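Local coordinates for enone reductase CLA-ER (Lactobacillus plantarum, PDB 4QLY) that catalyses, with FMN as cofactor, the reduction of enone fatty acids, a key step of the gut-bacterial saturation of polyunsaturated fatty acids, at the interface of chains A and B. Sequence-based numbering; all coordinates share one arbitrary frame. Chains: chain A/B, Enone reductase CLA-ER.

Contact 1: the interface of chains A and B. Residues chain A 206-209, 214; chain B 47, 54-56, 58.
The carbonyl O of A:Thr207 is gripped from both chains, by the amide of B:Asn54 and by the guanidinium of A:Arg208. B:Asn54 ND2 reaches A:Thr207 O at 2.9 Å, with 168° at the hydrogen, coming nearly along the C=O axis while the acceptor lies in the asparagine amide plane. A:Arg208 NH1 instead stands above the carbonyl plane of A:Thr207. The same NH1 donates to A:Thr206 OG1 at 2.9 Å, and both acceptors lie in the guanidinium plane, which fixes its rotation. The arginine chain bends at chi2 (-70°) to fold NH1 back toward its own backbone. Its NE gives a weak bond to B:Ala47 O at 3.1 Å, and its CD packs 3.5 Å from B:Gln56 CD. An alanine here would probably leave A:Thr206 OG1 without this donor and A:Thr207 O with one grip fewer, and open a gap where the arginine CD packs on B:Gln56.

B:Gln56 inserts its extended side chain between A:Arg208 and A:Tyr209. Its OE1 accepts from A:Tyr209 N at 2.8 Å on an in-plane lone pair, and NE2 turns back to B:Asn54 O, so both ends of the amide are held. The tyrosine ring lies beside this amide, its plane turned 37° from it, with CD2 nearest. Water 1 joins B:Gln56 OE1, A:Gln214 OE1 and B:Trp58 NE1, meeting the indole at its edge. Water 2 links A:Tyr209 OH to B:Leu55 O, 2.7 Å from the latter. A:Gln214 NE2 adds a weak bond to B:Gln56 O at 2.9 Å.

This is part of the two-fold dimer interface of a nitroreductase-family flavoprotein. The loop of chain A carrying A:Arg208, an FMN-binding residue, runs toward 3-10 helix 211-214 and lies across the chain B segment from 3-10 helix 52-54 to the start of strand 58-63.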
# COMPACT_ATOMS: atom_id res chain seq x y z
N THR A 206 8.33 9.75 15.40
CA THR A 206 8.03 10.60 14.25
C THR A 206 6.71 11.34 14.45
O THR A 206 5.88 11.00 15.31
CB THR A 206 7.96 9.81 12.89
OG1 THR A 206 6.94 8.81 12.95
CG2 THR A 206 9.30 9.15 12.54
N THR A 207 6.50 12.36 13.64
CA THR A 207 5.23 13.06 13.61
C THR A 207 4.60 12.95 12.24
O THR A 207 5.23 12.49 11.29
CB THR A 207 5.41 14.53 13.98
OG1 THR A 207 6.43 15.09 13.15
CG2 THR A 207 5.81 14.64 15.42
N ARG A 208 3.34 13.35 12.14
CA ARG A 208 2.69 13.47 10.85
C ARG A 208 2.20 14.90 10.68
O ARG A 208 1.91 15.58 11.67
CB ARG A 208 1.51 12.50 10.74
CG ARG A 208 1.87 11.02 10.86
CD ARG A 208 2.64 10.52 9.66
NE ARG A 208 2.89 9.08 9.80
CZ ARG A 208 3.92 8.56 10.47
NH1 ARG A 208 4.83 9.36 11.05
NH2 ARG A 208 4.05 7.25 10.56
N TYR A 209 2.12 15.35 9.43
CA TYR A 209 1.39 16.58 9.12
C TYR A 209 -0.01 16.54 9.69
O TYR A 209 -0.62 15.47 9.80
CB TYR A 209 1.26 16.81 7.62
CG TYR A 209 2.53 17.04 6.87
CD1 TYR A 209 3.25 18.22 7.01
CD2 TYR A 209 2.99 16.09 5.98
CE1 TYR A 209 4.41 18.43 6.29
CE2 TYR A 209 4.14 16.29 5.26
CZ TYR A 209 4.85 17.45 5.42
OH TYR A 209 5.99 17.64 4.70
N GLN A 214 -3.49 18.29 3.89
CA GLN A 214 -3.38 17.38 2.75
C GLN A 214 -4.74 16.97 2.16
O GLN A 214 -4.81 16.14 1.26
CB GLN A 214 -2.61 16.13 3.18
CG GLN A 214 -1.20 16.43 3.61
CD GLN A 214 -0.46 15.21 4.08
OE1 GLN A 214 -0.87 14.54 5.03
NE2 GLN A 214 0.65 14.90 3.41
N ALA B 47 -3.45 8.01 7.98
CA ALA B 47 -2.21 8.71 7.72
C ALA B 47 -1.16 8.43 8.82
O ALA B 47 -0.06 8.98 8.78
CB ALA B 47 -2.48 10.24 7.59
N ASN B 54 9.53 9.59 5.82
CA ASN B 54 8.35 10.24 6.40
C ASN B 54 7.83 11.44 5.58
O ASN B 54 7.37 12.43 6.14
CB ASN B 54 8.64 10.67 7.84
CG ASN B 54 7.38 10.92 8.63
OD1 ASN B 54 6.39 10.22 8.45
ND2 ASN B 54 7.39 11.96 9.48
N LEU B 55 7.91 11.34 4.25
CA LEU B 55 7.44 12.43 3.40
C LEU B 55 5.92 12.47 3.30
O LEU B 55 5.36 13.50 2.91
CB LEU B 55 8.06 12.33 2.01
CG LEU B 55 9.57 12.54 1.96
CD1 LEU B 55 10.02 12.75 0.53
CD2 LEU B 55 9.97 13.72 2.85
N GLN B 56 5.25 11.36 3.62
CA GLN B 56 3.79 11.35 3.65
C GLN B 56 3.20 11.91 2.35
O GLN B 56 2.34 12.77 2.39
CB GLN B 56 3.29 12.19 4.84
CG GLN B 56 3.80 11.74 6.20
CD GLN B 56 3.68 12.82 7.26
OE1 GLN B 56 2.58 13.23 7.63
NE2 GLN B 56 4.81 13.28 7.76
N TRP B 58 1.01 11.56 0.29
CA TRP B 58 -0.38 11.35 -0.13
C TRP B 58 -1.13 12.68 -0.14
O TRP B 58 -0.80 13.59 0.62
CB TRP B 58 -1.08 10.36 0.81
CG TRP B 58 -0.65 10.51 2.26
CD1 TRP B 58 -0.96 11.52 3.12
CD2 TRP B 58 0.17 9.60 3.00
NE1 TRP B 58 -0.40 11.29 4.35
CE2 TRP B 58 0.31 10.11 4.30
CE3 TRP B 58 0.79 8.38 2.68
CZ2 TRP B 58 1.05 9.46 5.29
CZ3 TRP B 58 1.53 7.73 3.66
CH2 TRP B 58 1.65 8.27 4.95
O HOH W 1 0.12 12.89 6.90
O HOH W 2 6.26 15.98 2.51

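Contact 2: the interface of chains A and B. Residues chain A 40, 43, 59-62; chain B 211, 214-216.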
# COMPACT_ATOMS: atom_id res chain seq x y z
N GLN A 40 5.19 -18.07 7.13
CA GLN A 40 4.31 -18.31 5.99
C GLN A 40 2.88 -17.91 6.36
O GLN A 40 2.15 -17.35 5.55
CB GLN A 40 4.38 -19.78 5.54
CG GLN A 40 3.64 -20.06 4.22
CD GLN A 40 4.37 -19.54 2.96
OE1 GLN A 40 5.27 -20.21 2.44
NE2 GLN A 40 3.96 -18.36 2.46
N ILE A 43 2.43 -14.15 6.26
CA ILE A 43 2.32 -13.80 4.85
C ILE A 43 0.91 -14.09 4.30
O ILE A 43 0.32 -13.24 3.60
CB ILE A 43 3.38 -14.56 4.03
CG1 ILE A 43 4.76 -13.98 4.34
CG2 ILE A 43 3.06 -14.49 2.54
CD1 ILE A 43 5.93 -14.84 3.91
N HIS A 59 4.93 -11.05 -4.64
CA HIS A 59 5.82 -12.20 -4.52
C HIS A 59 6.72 -11.96 -3.32
O HIS A 59 7.29 -10.87 -3.18
CB HIS A 59 6.65 -12.41 -5.79
CG HIS A 59 7.39 -13.71 -5.81
ND1 HIS A 59 6.87 -14.86 -6.37
CD2 HIS A 59 8.61 -14.05 -5.33
CE1 HIS A 59 7.73 -15.85 -6.24
NE2 HIS A 59 8.80 -15.38 -5.61
N PHE A 60 6.83 -12.95 -2.45
CA PHE A 60 7.64 -12.83 -1.25
C PHE A 60 8.91 -13.67 -1.31
O PHE A 60 8.86 -14.87 -1.61
CB PHE A 60 6.81 -13.24 -0.04
CG PHE A 60 5.42 -12.67 -0.06
CD1 PHE A 60 5.20 -11.37 0.39
CD2 PHE A 60 4.35 -13.41 -0.55
CE1 PHE A 60 3.91 -10.82 0.36
CE2 PHE A 60 3.07 -12.87 -0.59
CZ PHE A 60 2.85 -11.58 -0.13
N VAL A 61 10.04 -13.06 -1.02
CA VAL A 61 11.28 -13.82 -0.83
C VAL A 61 11.71 -13.65 0.62
O VAL A 61 11.93 -12.52 1.10
CB VAL A 61 12.42 -13.36 -1.79
CG1 VAL A 61 13.68 -14.16 -1.53
CG2 VAL A 61 11.98 -13.53 -3.24
N VAL A 62 11.78 -14.77 1.31
CA VAL A 62 12.04 -14.75 2.74
C VAL A 62 13.52 -14.97 2.98
O VAL A 62 14.12 -15.91 2.45
CB VAL A 62 11.22 -15.81 3.48
CG1 VAL A 62 11.50 -15.75 4.97
CG2 VAL A 62 9.74 -15.60 3.23
N ALA B 211 -0.66 -19.03 -0.41
CA ALA B 211 0.46 -18.08 -0.38
C ALA B 211 1.82 -18.76 -0.57
O ALA B 211 2.81 -18.11 -0.92
CB ALA B 211 0.45 -17.28 0.91
N GLN B 214 3.50 -18.24 -3.85
CA GLN B 214 4.07 -16.91 -4.09
C GLN B 214 5.29 -16.61 -3.23
O GLN B 214 5.79 -15.48 -3.22
CB GLN B 214 3.00 -15.84 -3.85
CG GLN B 214 1.73 -16.05 -4.66
CD GLN B 214 0.65 -15.06 -4.31
OE1 GLN B 214 0.00 -15.17 -3.26
NE2 GLN B 214 0.45 -14.08 -5.17
N THR B 215 5.76 -17.62 -2.49
CA THR B 215 6.79 -17.42 -1.48
C THR B 215 8.05 -18.24 -1.75
O THR B 215 7.97 -19.45 -2.02
CB THR B 215 6.26 -17.80 -0.06
OG1 THR B 215 5.06 -17.06 0.23
CG2 THR B 215 7.31 -17.53 1.01
N ASP B 216 9.21 -17.58 -1.69
CA ASP B 216 10.50 -18.26 -1.84
C ASP B 216 11.31 -18.13 -0.57
O ASP B 216 11.33 -17.06 0.03
CB ASP B 216 11.32 -17.66 -2.99
CG ASP B 216 10.59 -17.69 -4.29
OD1 ASP B 216 9.78 -18.60 -4.49
OD2 ASP B 216 10.85 -16.80 -5.12
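A:His59 swings its ring out with CG anti to the backbone N (chi1 -170°), and B:Asp216 sets CG beside its own backbone N, which lets the carboxylate cross the ring's NE2 edge at about a right angle in the nitroreductase-family dimer interface. A:His59 NE2 donates to B:Asp216 OD2 at 2.5 Å, a short and almost straight bond with 176° at the hydrogen. The acceptor lies in the imidazole plane, at the ring edge, but the histidine meets the carboxylate from above its plane, the two planes being turned 60° apart. A carboxylate so near would probably favour a protonated imidazole. B:Gln214 O sits over the centre of one face of this ring, while A:Val61 CG2 lies at its edge, so the histidine is confined from several directions.

Beneath this pair the backbones form a parallel beta pairing, in which strand 215-217 of chain B extends the sheet of chain A along strand 58-63. A:Phe60 N donates to B:Gln214 O at 2.8 Å, and A:Phe60 O receives B:Asp216 N at 2.7 Å. A:Val62 N then bonds to B:Asp216 O at 2.7 Å, continuing the ladder.

B:Thr215 points to the other side of the added strand, toward helix 36-46. A:Gln40 meets it tip to tip, with NE2 giving a nearly straight hydrogen bond to B:Thr215 OG1 at 2.8 Å; the hydroxyl lies in the amide plane. That hydroxyl in turn donates to B:Ala211 O at 2.7 Å, from above the carbonyl plane. It thus receives a bond from one chain and returns one to its own 3-10 helix, an arrangement that fixes its rotation. The threonine methyl CG2 rests 3.8 Å from A:Val62 CG2, and A:Ile43 CG2 lies over one face of the A:Phe60 ring, toward the rim.

The C-alpha centres of contact 1 and contact 2 lie about 29 Å apart, and the two-fold symmetry gives each a twin with the chains exchanged. Both involve strand 58-63 of one chain and 3-10 helix 211-214 of the other; the glutamine at position 214 takes part in each, through its side chain in contact 1 and its carbonyl in contact 2. Overlapping stretches of the C-terminal tail are laid over the partner: in each copy the segment first passes the loop before the strand, then adds to the sheet. This reciprocal exchange ties the subunits together and probably helps to steady the FMN-binding arginine of contact 1.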